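Local coordinates for protein CaaX farnesyltransferase alpha subunit Ram2 (Aspergillus fumigatus, PDB 4L9P) that probably helps, as the alpha subunit of a heterodimer with a beta subunit, to attach farnesyl and geranylgeranyl groups to CaaX proteins, at residues A158-Y161 with H162-T165; Q147-L150 with M151-A155; Q124-H127 with H128-V131; W200-R203 with Y204-R207; W164-R167 with H168-R172. The protein carries 1 engineered substitution. All blocks are in the same frame, centred on the assembly; numbering follows the deposited sequence. Where two conformers were deposited one is given.

Contact 1 (A158-Y161 with H162-T165); sequences AKSY and HVWT. Engineered in segment 158-161: Ser160 (natural residue Asn). With FII ([(3,7,11-trimethyl-dodeca-2,6,10-trienyloxycarbamoyl)-methyl]-phosphonic acid), chain Q.
The indole of Trp164 reaches back to the loop ahead of its helix, where NE1 donates to Ala158 O at 2.8 Å in a nearly straight bond (163°). The oxygen lies in the indole plane, at the ring edge, while the donor stands above the plane of the carbonyl. With CG beside the backbone N (chi1 -75°), the indole is swung toward these preceding residues; Asn196 ND2 is a second donor to the same oxygen. Main-chain bonds build the first helical turn: Trp164 N to Ser160 O at 3.0 Å and Thr165 N to Tyr161 O at 2.9 Å. Ser160, an engineered residue, occupies the N-cap position. Apolar contacts take over at the ligand. Methyl C30 of the farnesyl analogue FII sits over one face of the Tyr161 ring, offset toward the rim, 3.6 Å from CG, and His162 CE1 lies 3.7 Å from C35 of FII. Tyr161 OH is hydrogen-bonded to Glu309 O and Gly304 N of the beta subunit, and Thr165 OG1 to Ser308 OG of that subunit. The arrangement is that of a helix start bordering the isoprenoid site of a protein prenyltransferase, where the alpha and beta subunits meet.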
# COMPACT_ATOMS: atom_id res chain seq x y z
N ALA A 158 -9.05 16.72 3.76
CA ALA A 158 -9.11 16.32 5.17
C ALA A 158 -8.56 14.93 5.43
O ALA A 158 -8.41 14.54 6.58
CB ALA A 158 -10.54 16.38 5.71
N LYS A 159 -8.27 14.16 4.38
CA LYS A 159 -7.80 12.78 4.53
C LYS A 159 -6.39 12.60 3.99
O LYS A 159 -5.95 11.49 3.80
CB LYS A 159 -8.80 11.83 3.81
CG LYS A 159 -10.24 11.97 4.39
CD LYS A 159 -11.19 10.98 3.71
CE LYS A 159 -12.56 11.16 4.32
NZ LYS A 159 -13.49 10.04 3.74
N SER A 160 -5.63 13.70 3.85
CA SER A 160 -4.30 13.64 3.28
C SER A 160 -3.38 12.76 4.09
O SER A 160 -2.99 13.10 5.22
CB SER A 160 -3.72 15.02 3.28
OG SER A 160 -2.37 14.86 2.96
N TYR A 161 -3.01 11.62 3.55
CA TYR A 161 -2.32 10.61 4.35
C TYR A 161 -0.97 11.11 4.81
O TYR A 161 -0.57 10.81 5.97
CB TYR A 161 -2.13 9.31 3.47
CG TYR A 161 -1.82 8.08 4.27
CD1 TYR A 161 -0.51 7.81 4.68
CD2 TYR A 161 -2.84 7.18 4.65
CE1 TYR A 161 -0.20 6.65 5.41
CE2 TYR A 161 -2.53 6.04 5.37
CZ TYR A 161 -1.20 5.80 5.77
OH TYR A 161 -0.88 4.66 6.48
N HIS A 162 -0.23 11.82 3.96
CA HIS A 162 1.12 12.22 4.38
C HIS A 162 1.06 13.30 5.45
O HIS A 162 1.96 13.35 6.29
CB HIS A 162 1.84 12.78 3.15
CG HIS A 162 2.01 11.76 2.07
ND1 HIS A 162 1.46 11.90 0.80
CD2 HIS A 162 2.45 10.49 2.15
CE1 HIS A 162 1.70 10.79 0.11
NE2 HIS A 162 2.36 9.95 0.89
N VAL A 163 0.03 14.16 5.42
CA VAL A 163 -0.07 15.17 6.45
C VAL A 163 -0.49 14.50 7.75
O VAL A 163 0.03 14.90 8.82
CB VAL A 163 -1.08 16.27 6.05
CG1 VAL A 163 -1.09 17.40 7.15
CG2 VAL A 163 -0.68 16.85 4.68
N TRP A 164 -1.43 13.55 7.76
CA TRP A 164 -1.71 12.84 8.99
C TRP A 164 -0.50 12.09 9.52
O TRP A 164 -0.29 12.08 10.74
CB TRP A 164 -2.89 11.84 8.78
CG TRP A 164 -4.24 12.54 8.71
CD1 TRP A 164 -5.04 12.75 7.58
CD2 TRP A 164 -4.92 13.14 9.81
NE1 TRP A 164 -6.19 13.41 7.96
CE2 TRP A 164 -6.15 13.66 9.31
CE3 TRP A 164 -4.64 13.27 11.20
CZ2 TRP A 164 -7.11 14.27 10.16
CZ3 TRP A 164 -5.56 13.91 12.02
CH2 TRP A 164 -6.80 14.42 11.51
N THR A 165 0.28 11.44 8.66
CA THR A 165 1.49 10.76 9.11
C THR A 165 2.43 11.75 9.78
O THR A 165 2.97 11.47 10.88
CB THR A 165 2.17 10.05 7.92
OG1 THR A 165 1.29 8.98 7.50
CG2 THR A 165 3.52 9.47 8.36
C1 FII Q . 5.72 -1.30 -3.47
C2 FII Q . 5.08 0.06 -3.29
C6 FII Q . 5.95 1.21 -3.60
C10 FII Q . 3.85 0.14 -2.49
C11 FII Q . 3.15 1.46 -2.15
C12 FII Q . 1.96 1.61 -3.14
C15 FII Q . 0.84 2.58 -2.74
C18 FII Q . -0.34 2.77 -3.68
C22 FII Q . 1.21 3.59 -1.70
C23 FII Q . 0.02 4.28 -1.06
C24 FII Q . 0.44 5.44 -0.24
C27 FII Q . -0.72 6.36 0.01
C30 FII Q . -1.53 6.04 1.26
C34 FII Q . -0.55 7.73 -0.52
C35 FII Q . -1.48 8.87 -0.13
O36 FII Q . -2.23 9.31 -1.25
N42 FII Q . -2.97 8.35 -1.88
C43 FII Q . -4.33 8.39 -1.52
O44 FII Q . -4.82 9.17 -0.69
C45 FII Q . -5.17 7.39 -2.29
P46 FII Q . -6.61 6.71 -1.31
O49 FII Q . -6.07 6.33 0.02
O50 FII Q . -7.69 7.75 -1.30
O51 FII Q . -7.02 5.48 -2.15

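Contact 2 (Q147-L150 with M151-A155)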
# COMPACT_ATOMS: atom_id res chain seq x y z
N GLN A 147 0.33 23.80 14.24
CA GLN A 147 -0.98 23.08 14.15
C GLN A 147 -1.92 23.80 13.17
O GLN A 147 -2.62 23.15 12.37
CB GLN A 147 -1.59 22.92 15.56
CG GLN A 147 -0.80 21.93 16.42
CD GLN A 147 -1.17 22.04 17.87
OE1 GLN A 147 -1.36 23.15 18.39
NE2 GLN A 147 -1.31 20.90 18.55
N ASP A 148 -1.90 25.12 13.16
CA ASP A 148 -2.75 25.85 12.22
C ASP A 148 -2.35 25.57 10.77
O ASP A 148 -3.23 25.49 9.90
CB ASP A 148 -2.64 27.38 12.46
CG ASP A 148 -3.50 27.85 13.61
OD1 ASP A 148 -4.11 27.04 14.32
OD2 ASP A 148 -3.56 29.06 13.83
N PHE A 149 -1.06 25.46 10.49
CA PHE A 149 -0.67 25.13 9.13
C PHE A 149 -1.22 23.75 8.75
O PHE A 149 -1.71 23.55 7.59
CB PHE A 149 0.87 25.12 8.91
CG PHE A 149 1.19 24.89 7.47
CD1 PHE A 149 0.86 25.87 6.55
CD2 PHE A 149 1.72 23.69 7.04
CE1 PHE A 149 1.01 25.64 5.19
CE2 PHE A 149 1.95 23.46 5.66
CZ PHE A 149 1.57 24.42 4.74
N LEU A 150 -1.13 22.76 9.64
CA LEU A 150 -1.65 21.44 9.30
C LEU A 150 -3.17 21.58 9.04
O LEU A 150 -3.68 20.91 8.10
CB LEU A 150 -1.42 20.45 10.43
CG LEU A 150 0.08 20.31 10.74
CD1 LEU A 150 0.23 19.21 11.79
CD2 LEU A 150 0.94 20.04 9.50
N MET A 151 -3.89 22.42 9.78
CA MET A 151 -5.31 22.60 9.48
C MET A 151 -5.57 23.33 8.17
O MET A 151 -6.62 23.06 7.56
CB MET A 151 -5.99 23.34 10.63
CG MET A 151 -6.01 22.49 11.93
SD MET A 151 -6.84 20.90 11.75
CE MET A 151 -8.53 21.40 12.07
N GLU A 152 -4.65 24.18 7.70
CA GLU A 152 -4.75 24.74 6.35
C GLU A 152 -4.71 23.61 5.32
O GLU A 152 -5.43 23.64 4.30
CB GLU A 152 -3.56 25.67 6.07
CG GLU A 152 -3.84 26.65 4.95
CD GLU A 152 -2.85 27.86 4.89
OE1 GLU A 152 -2.92 28.64 3.93
OE2 GLU A 152 -1.99 28.00 5.77
N MET A 153 -3.85 22.61 5.57
CA MET A 153 -3.77 21.48 4.62
C MET A 153 -5.05 20.66 4.69
O MET A 153 -5.58 20.26 3.63
CB MET A 153 -2.57 20.58 4.97
CG MET A 153 -1.21 21.26 4.82
SD MET A 153 -0.82 21.77 3.10
CE MET A 153 -0.97 20.20 2.20
N PHE A 154 -5.50 20.36 5.90
CA PHE A 154 -6.70 19.51 6.01
C PHE A 154 -7.97 20.19 5.52
O PHE A 154 -8.93 19.49 5.17
CB PHE A 154 -6.88 19.03 7.48
CG PHE A 154 -5.82 18.09 7.94
CD1 PHE A 154 -5.42 17.03 7.14
CD2 PHE A 154 -5.28 18.24 9.22
CE1 PHE A 154 -4.43 16.13 7.61
CE2 PHE A 154 -4.34 17.36 9.69
CZ PHE A 154 -3.89 16.30 8.89
N ALA A 155 -7.98 21.52 5.47
CA ALA A 155 -9.15 22.23 4.88
C ALA A 155 -9.20 21.96 3.38
O ALA A 155 -10.28 22.06 2.79
CB ALA A 155 -9.02 23.75 5.16
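Phe149 and Met153 form a Met-aromatic contact one turn apart on helix 146-156, a largely buried helix within a protein prenyltransferase alpha-subunit repeat. The sulfur approaches the ring obliquely: Met153 SD is 4.7 Å from the centroid of the Phe149 ring and 45° off its normal, with Phe149 CZ the nearest ring atom to SD at 3.9 Å. Phe149 leans forward along the helix, CG being anti to the backbone N (chi1 -176°), and the bend of Met153 at chi2 sets SD beside the ring. The Glu152 carboxylate crosses the same ring obliquely, its plane 70° from the ring's, with OE2 3.6 Å from Phe149 CD1. A second pair four residues apart is looser, with Leu150 CB 4.3 Å from Phe154 CE2. The Phe154 ring comes closer to the main chain, its CD2 lying 3.3 Å from Leu150 O. Phe154 N donates to Leu150 O at 2.9 Å. Met153 N donates to Phe149 O at 3.1 Å. Phe149 and Met153 both pack on Trp126 of helix 123-133; Phe154 stacks on Trp164 of helix 161-174, and Asp148 makes a salt bridge with Arg181 of helix 180-192. The hydrogen bonds between the two segments are thus all main-chain, while the side chains meet by van der Waals, sulfur-aromatic and carboxylate-ring contacts.

Contact 3 (Q124-H127 with H128-V131). With EDO (1,2-ethanediol), chain I.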
# COMPACT_ATOMS: atom_id res chain seq x y z
N GLN A 124 8.02 13.78 -0.33
CA GLN A 124 9.25 14.48 -0.04
C GLN A 124 8.94 15.69 0.81
O GLN A 124 9.65 15.94 1.78
CB GLN A 124 9.86 14.97 -1.36
CG GLN A 124 10.56 13.84 -2.18
CD GLN A 124 9.57 12.87 -2.75
OE1 GLN A 124 8.63 13.27 -3.43
NE2 GLN A 124 9.79 11.58 -2.47
N ILE A 125 7.87 16.43 0.48
CA ILE A 125 7.67 17.69 1.20
C ILE A 125 7.40 17.42 2.69
O ILE A 125 7.82 18.16 3.59
CB ILE A 125 6.40 18.38 0.57
CG1 ILE A 125 6.81 19.03 -0.76
CG2 ILE A 125 5.70 19.38 1.51
CD1 ILE A 125 5.53 19.38 -1.61
N TRP A 126 6.70 16.34 2.98
CA TRP A 126 6.32 16.01 4.34
C TRP A 126 7.40 15.26 5.08
O TRP A 126 7.55 15.44 6.30
CB TRP A 126 4.93 15.32 4.38
CG TRP A 126 3.93 16.36 3.94
CD1 TRP A 126 3.43 16.60 2.67
CD2 TRP A 126 3.42 17.41 4.77
NE1 TRP A 126 2.70 17.78 2.67
CE2 TRP A 126 2.67 18.28 3.95
CE3 TRP A 126 3.55 17.70 6.13
CZ2 TRP A 126 2.04 19.43 4.47
CZ3 TRP A 126 2.94 18.81 6.64
CH2 TRP A 126 2.17 19.68 5.80
N HIS A 127 8.20 14.46 4.37
CA HIS A 127 9.42 13.92 4.96
C HIS A 127 10.40 15.06 5.30
O HIS A 127 10.96 15.11 6.40
CB HIS A 127 10.10 12.87 4.08
CG HIS A 127 11.33 12.35 4.73
ND1 HIS A 127 11.30 11.65 5.91
CD2 HIS A 127 12.65 12.50 4.41
CE1 HIS A 127 12.54 11.37 6.29
NE2 HIS A 127 13.38 11.87 5.39
N HIS A 128 10.57 16.04 4.39
CA HIS A 128 11.51 17.14 4.61
C HIS A 128 11.06 17.91 5.84
O HIS A 128 11.88 18.33 6.66
CB HIS A 128 11.49 18.05 3.38
CG HIS A 128 12.53 19.12 3.41
ND1 HIS A 128 13.88 18.84 3.27
CD2 HIS A 128 12.40 20.47 3.46
CE1 HIS A 128 14.55 20.00 3.28
NE2 HIS A 128 13.68 21.01 3.39
N ARG A 129 9.76 18.11 6.01
CA ARG A 129 9.25 18.83 7.19
C ARG A 129 9.68 18.11 8.48
O ARG A 129 10.10 18.75 9.46
CB ARG A 129 7.73 18.98 7.14
CG ARG A 129 7.24 20.05 8.13
CD ARG A 129 5.71 20.17 8.06
NE ARG A 129 5.27 21.44 8.66
CZ ARG A 129 5.19 22.60 8.01
NH1 ARG A 129 5.43 22.65 6.68
NH2 ARG A 129 4.90 23.72 8.70
N GLN A 130 9.56 16.79 8.48
CA GLN A 130 9.93 16.01 9.66
C GLN A 130 11.46 16.08 9.92
O GLN A 130 11.92 16.23 11.08
CB GLN A 130 9.54 14.55 9.41
CG GLN A 130 9.93 13.60 10.55
CD GLN A 130 9.42 12.16 10.31
OE1 GLN A 130 8.35 11.93 9.69
NE2 GLN A 130 10.21 11.19 10.73
N VAL A 131 12.24 16.06 8.85
CA VAL A 131 13.72 16.20 8.97
C VAL A 131 14.05 17.53 9.65
O VAL A 131 14.87 17.56 10.56
CB VAL A 131 14.38 16.08 7.55
CG1 VAL A 131 15.87 16.46 7.59
CG2 VAL A 131 14.20 14.64 7.06
C1 EDO I . 14.90 12.64 10.89
O1 EDO I . 15.14 11.43 10.17
C2 EDO I . 13.40 12.77 11.05
O2 EDO I . 12.84 11.56 11.57
O HOH W 1 5.49 20.40 4.61
O HOH W 2 6.48 13.21 7.82
O HOH W 3 8.99 10.70 7.08
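Two waters donate to Gln130 OE1, and each ties it to a residue of the preceding turn. One lies 2.9 Å from OE1 of Gln130 and also donates to Trp126 O; the other, 3.0 Å from OE1 of Gln130, is shared with His127 ND1 and lies at the edge of the imidazole, in its plane. The two waters thereby help fix the rotation of the amide, with NE2 of Gln130 turned to O2 of a bound 1,2-ethanediol, probably a component of the crystallisation liquor, at 2.8 Å. Trp126 O accepts the backbone N of Gln130 as well, at 3.3 Å, and His128 N reaches Gln124 O at 2.8 Å. Both segments lie on helix 123-133, within a protein prenyltransferase alpha-subunit repeat of the TPR clan, and face neighbouring helices on one flank and the beta subunit on another. On the latter, methyl CG2 of Val131 makes a CH-pi contact over one face of the His127 ring, 3.8 Å from its centroid and 29° off the normal. A chi1 of 180° turns the His127 ring to the carbonyl side, alongside the next turn, while NE2 bonds to Gly246 O of the beta subunit. On the inner flank Trp126 and Arg129 run side by side, ring and guanidinium planes 32° apart, with Arg129 CD 3.4 Å from Trp126 CZ3. A third water accepts from Arg129 NH1 at 3.1 Å, and Arg129 NE forms a salt bridge with Glu146.

Contact 4 (W200-R203 with Y204-R207)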
# COMPACT_ATOMS: atom_id res chain seq x y z
N TRP A 200 -10.50 9.76 12.99
CA TRP A 200 -10.71 8.71 13.98
C TRP A 200 -9.40 8.00 14.31
O TRP A 200 -9.14 7.71 15.48
CB TRP A 200 -11.74 7.69 13.49
CG TRP A 200 -13.14 8.20 13.56
CD1 TRP A 200 -13.89 8.71 12.51
CD2 TRP A 200 -13.97 8.27 14.73
NE1 TRP A 200 -15.15 9.07 12.97
CE2 TRP A 200 -15.22 8.83 14.33
CE3 TRP A 200 -13.77 7.94 16.09
CZ2 TRP A 200 -16.27 9.06 15.24
CZ3 TRP A 200 -14.84 8.16 16.99
CH2 TRP A 200 -16.07 8.68 16.55
N ASN A 201 -8.57 7.73 13.29
CA ASN A 201 -7.31 7.05 13.54
C ASN A 201 -6.39 7.88 14.44
O ASN A 201 -5.72 7.34 15.32
CB ASN A 201 -6.67 6.66 12.18
CG ASN A 201 -5.34 5.97 12.38
OD1 ASN A 201 -5.32 4.78 12.76
ND2 ASN A 201 -4.23 6.71 12.28
N HIS A 202 -6.35 9.19 14.15
CA HIS A 202 -5.49 10.07 14.98
C HIS A 202 -6.09 10.14 16.37
O HIS A 202 -5.33 10.16 17.37
CB HIS A 202 -5.46 11.45 14.34
CG HIS A 202 -4.39 12.35 14.92
ND1 HIS A 202 -3.06 12.15 14.62
CD2 HIS A 202 -4.46 13.44 15.73
CE1 HIS A 202 -2.35 13.07 15.24
NE2 HIS A 202 -3.17 13.85 15.94
N ARG A 203 -7.41 10.10 16.51
CA ARG A 203 -8.04 10.12 17.87
C ARG A 203 -7.57 8.90 18.66
O ARG A 203 -7.27 9.01 19.86
CB ARG A 203 -9.58 10.08 17.76
CG ARG A 203 -10.22 10.37 19.15
CD ARG A 203 -11.79 10.26 19.04
NE ARG A 203 -12.29 10.62 20.35
CZ ARG A 203 -12.69 11.83 20.72
NH1 ARG A 203 -12.81 12.83 19.82
NH2 ARG A 203 -12.99 12.04 22.00
N TYR A 204 -7.53 7.74 18.00
CA TYR A 204 -7.08 6.55 18.71
C TYR A 204 -5.61 6.74 19.21
O TYR A 204 -5.27 6.41 20.36
CB TYR A 204 -7.16 5.30 17.81
CG TYR A 204 -6.74 4.07 18.60
CD1 TYR A 204 -5.39 3.66 18.69
CD2 TYR A 204 -7.71 3.26 19.23
CE1 TYR A 204 -5.01 2.54 19.43
CE2 TYR A 204 -7.35 2.12 19.96
CZ TYR A 204 -5.98 1.79 20.08
OH TYR A 204 -5.61 0.68 20.83
N MET A 205 -4.75 7.29 18.39
CA MET A 205 -3.39 7.54 18.84
C MET A 205 -3.38 8.47 20.06
O MET A 205 -2.67 8.20 21.07
CB MET A 205 -2.63 8.19 17.74
CG MET A 205 -1.16 8.37 18.10
SD MET A 205 -0.69 10.07 18.12
CE MET A 205 -1.94 10.96 17.41
N LEU A 206 -4.16 9.54 20.01
CA LEU A 206 -4.12 10.52 21.12
C LEU A 206 -4.59 9.85 22.38
O LEU A 206 -4.05 10.14 23.46
CB LEU A 206 -5.08 11.68 20.82
CG LEU A 206 -4.68 12.57 19.64
CD1 LEU A 206 -5.76 13.62 19.38
CD2 LEU A 206 -3.29 13.24 19.84
N ARG A 207 -5.62 9.02 22.31
CA ARG A 207 -6.24 8.48 23.53
C ARG A 207 -5.64 7.17 24.02
O ARG A 207 -5.56 6.95 25.25
CB ARG A 207 -7.74 8.32 23.33
CG ARG A 207 -8.49 9.67 23.11
CD ARG A 207 -8.49 10.45 24.39
NE ARG A 207 -9.51 11.48 24.41
CZ ARG A 207 -9.25 12.75 24.74
NH1 ARG A 207 -7.98 13.13 24.95
NH2 ARG A 207 -10.25 13.62 24.80
O HOH W 4 -13.45 13.86 24.22
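His202 packs against Met205 and Leu206, the residues three and four places on along helix 197-208, all three of them buried. Met205 runs beside it, pointing the same way, and sets its terminal methyl CE over one face of the imidazole in a CH-pi contact. The modelled methyl is implausibly near the ring, so its exact position is doubtful. The sulfur stands farther back, Met205 SD being 4.9 Å from the centroid of the His202 ring and oblique to it. Leu206 comes to the ring from the following turn, with CD1 3.9 Å from His202 CD2, and its amide N bonds to His202 O at 3.0 Å. Trp164, Val171 and the chain of Arg167 of helix 161-174 pack on His202, and His202 NE2 hydrogen-bonds to Glu182. The looser side is toward Arg207, which is partly exposed, whereas Arg203 is buried. Their backbones are joined by Arg207 N to Arg203 O at 3.0 Å, but the side chains meet only at a distance, NH2 of Arg203 and NH2 of Arg207 being 4.2 Å apart. Both donate to one water, 2.9 Å from Arg203 NH2 and 3.3 Å from Arg207 NH2, which lies in the plane of each guanidinium. Glu244 makes salt bridges with NE of both and Glu187 with Arg203 NH1, which together would offset the two like charges. One helix face buried against its neighbours and another tied, through these outside glutamates, to the helices before and after it suits the stacked helices of a TPR-like alpha-subunit repeat array.

Contact 5 (W164-R167 with H168-R172)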
# COMPACT_ATOMS: atom_id res chain seq x y z
N TRP A 164 -1.43 13.55 7.76
CA TRP A 164 -1.71 12.84 8.99
C TRP A 164 -0.50 12.09 9.52
O TRP A 164 -0.29 12.08 10.74
CB TRP A 164 -2.89 11.84 8.78
CG TRP A 164 -4.24 12.54 8.71
CD1 TRP A 164 -5.04 12.75 7.58
CD2 TRP A 164 -4.92 13.14 9.81
NE1 TRP A 164 -6.19 13.41 7.96
CE2 TRP A 164 -6.15 13.66 9.31
CE3 TRP A 164 -4.64 13.27 11.20
CZ2 TRP A 164 -7.11 14.27 10.16
CZ3 TRP A 164 -5.56 13.91 12.02
CH2 TRP A 164 -6.80 14.42 11.51
N THR A 165 0.28 11.44 8.66
CA THR A 165 1.49 10.76 9.11
C THR A 165 2.43 11.75 9.78
O THR A 165 2.97 11.47 10.88
CB THR A 165 2.17 10.05 7.92
OG1 THR A 165 1.29 8.98 7.50
CG2 THR A 165 3.52 9.47 8.36
N TYR A 166 2.59 12.93 9.15
CA TYR A 166 3.45 13.95 9.81
C TYR A 166 2.85 14.33 11.15
O TYR A 166 3.60 14.48 12.16
CB TYR A 166 3.56 15.13 8.89
CG TYR A 166 4.30 16.30 9.60
CD1 TYR A 166 5.72 16.33 9.70
CD2 TYR A 166 3.56 17.29 10.24
CE1 TYR A 166 6.35 17.37 10.39
CE2 TYR A 166 4.19 18.32 10.95
CZ TYR A 166 5.59 18.32 10.99
OH TYR A 166 6.26 19.34 11.63
N ARG A 167 1.54 14.51 11.24
CA ARG A 167 0.97 14.96 12.52
C ARG A 167 1.14 13.87 13.59
O ARG A 167 1.34 14.21 14.77
CB ARG A 167 -0.50 15.38 12.34
CG ARG A 167 -0.98 16.25 13.56
CD ARG A 167 -2.34 16.89 13.33
NE ARG A 167 -2.59 17.79 14.44
CZ ARG A 167 -3.37 18.87 14.40
NH1 ARG A 167 -4.04 19.18 13.30
NH2 ARG A 167 -3.41 19.66 15.50
N HIS A 168 1.11 12.57 13.23
CA HIS A 168 1.37 11.54 14.24
C HIS A 168 2.82 11.70 14.73
O HIS A 168 3.05 11.65 15.97
CB HIS A 168 1.29 10.15 13.56
CG HIS A 168 1.82 9.05 14.42
ND1 HIS A 168 1.01 8.38 15.31
CD2 HIS A 168 3.09 8.58 14.61
CE1 HIS A 168 1.75 7.51 16.00
NE2 HIS A 168 3.01 7.61 15.61
N TRP A 169 3.78 11.91 13.83
CA TRP A 169 5.17 12.10 14.24
C TRP A 169 5.26 13.34 15.16
O TRP A 169 6.00 13.30 16.18
CB TRP A 169 6.06 12.27 12.98
CG TRP A 169 7.45 12.67 13.38
CD1 TRP A 169 8.49 11.84 13.77
CD2 TRP A 169 7.89 13.99 13.58
NE1 TRP A 169 9.56 12.59 14.16
CE2 TRP A 169 9.23 13.92 14.07
CE3 TRP A 169 7.31 15.24 13.36
CZ2 TRP A 169 9.98 15.07 14.38
CZ3 TRP A 169 8.06 16.39 13.72
CH2 TRP A 169 9.37 16.27 14.21
N LEU A 170 4.58 14.43 14.80
CA LEU A 170 4.66 15.67 15.58
C LEU A 170 4.15 15.42 16.98
O LEU A 170 4.77 15.93 17.98
CB LEU A 170 3.83 16.72 14.86
CG LEU A 170 3.88 18.12 15.49
CD1 LEU A 170 5.19 18.81 15.12
CD2 LEU A 170 2.67 18.91 14.97
N VAL A 171 3.05 14.70 17.13
CA VAL A 171 2.53 14.40 18.45
C VAL A 171 3.51 13.59 19.28
O VAL A 171 3.71 13.91 20.48
CB VAL A 171 1.16 13.67 18.33
CG1 VAL A 171 0.74 13.09 19.68
CG2 VAL A 171 0.14 14.62 17.77
N ARG A 172 4.13 12.58 18.72
CA ARG A 172 5.09 11.81 19.50
C ARG A 172 6.30 12.65 19.84
O ARG A 172 6.81 12.60 20.98
CB ARG A 172 5.49 10.57 18.71
CG ARG A 172 6.40 9.68 19.49
CD ARG A 172 6.62 8.36 18.72
NE ARG A 172 7.51 7.46 19.46
CZ ARG A 172 7.07 6.57 20.35
NH1 ARG A 172 5.75 6.54 20.67
NH2 ARG A 172 7.94 5.78 20.97
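Tyr166 lies against Trp169 along its ring edge atoms and against Leu170 at its outer end. At the start, CB packs on Trp126 of helix 123-133. The trans chi1 of 173° carries the ring along the helix over the next turn. There CD1 of Tyr166 is 4.1 Å from Trp169 CE3, and CE1 of Tyr166 comes to 3.8 Å from the same carbon. The two aromatic systems are neither stacked nor edge-on; their six-membered rings lie oblique, with planes at 36° and centroids 5.6 Å apart. Farther out, CZ of Tyr166 reaches Leu170 CD1 at 4.2 Å, and OH of Tyr166 stands 3.7 Å from that methyl. The hydroxyl finds its polar partner beyond the segment, in the carboxylate of Glu146. Beneath the side chains, Tyr166 O accepts Leu170 N at 2.8 Å and also lies at the edge of the Trp169 ring, in its plane. Elsewhere on helix 161-174, Arg167 forms salt bridges with Asp185 and Glu182 of helix 180-192. The chemistry is thus divided along one tyrosine: its ring contributes dispersion contacts to a mixed aromatic and aliphatic patch, while its hydroxyl is hydrogen-bonded to Glu146, which would help hold the ring's direction.

How the contacts relate
Each contact is local, joining consecutive turns of one helix or a helix to the loop before it, so none closes a long loop. From the N terminus they run contact 3, contact 2, contact 1, contact 5 and contact 4; contacts 1 and 5 share Trp164 and Thr165, and the rest are in series without nesting or crossing. Helices 123-133, 146-156 and 161-174 pack through Trp126, Phe149, Leu150 and Val163, linking contacts 3, 2 and 1. Tyr166 and Trp169 carry contact 5 onto contact 3. On its other flank helix 161-174 meets contact 4 through Trp164, His168 and Val171, whereas contacts 3 and 4, about 22 Å apart between centres, do not touch.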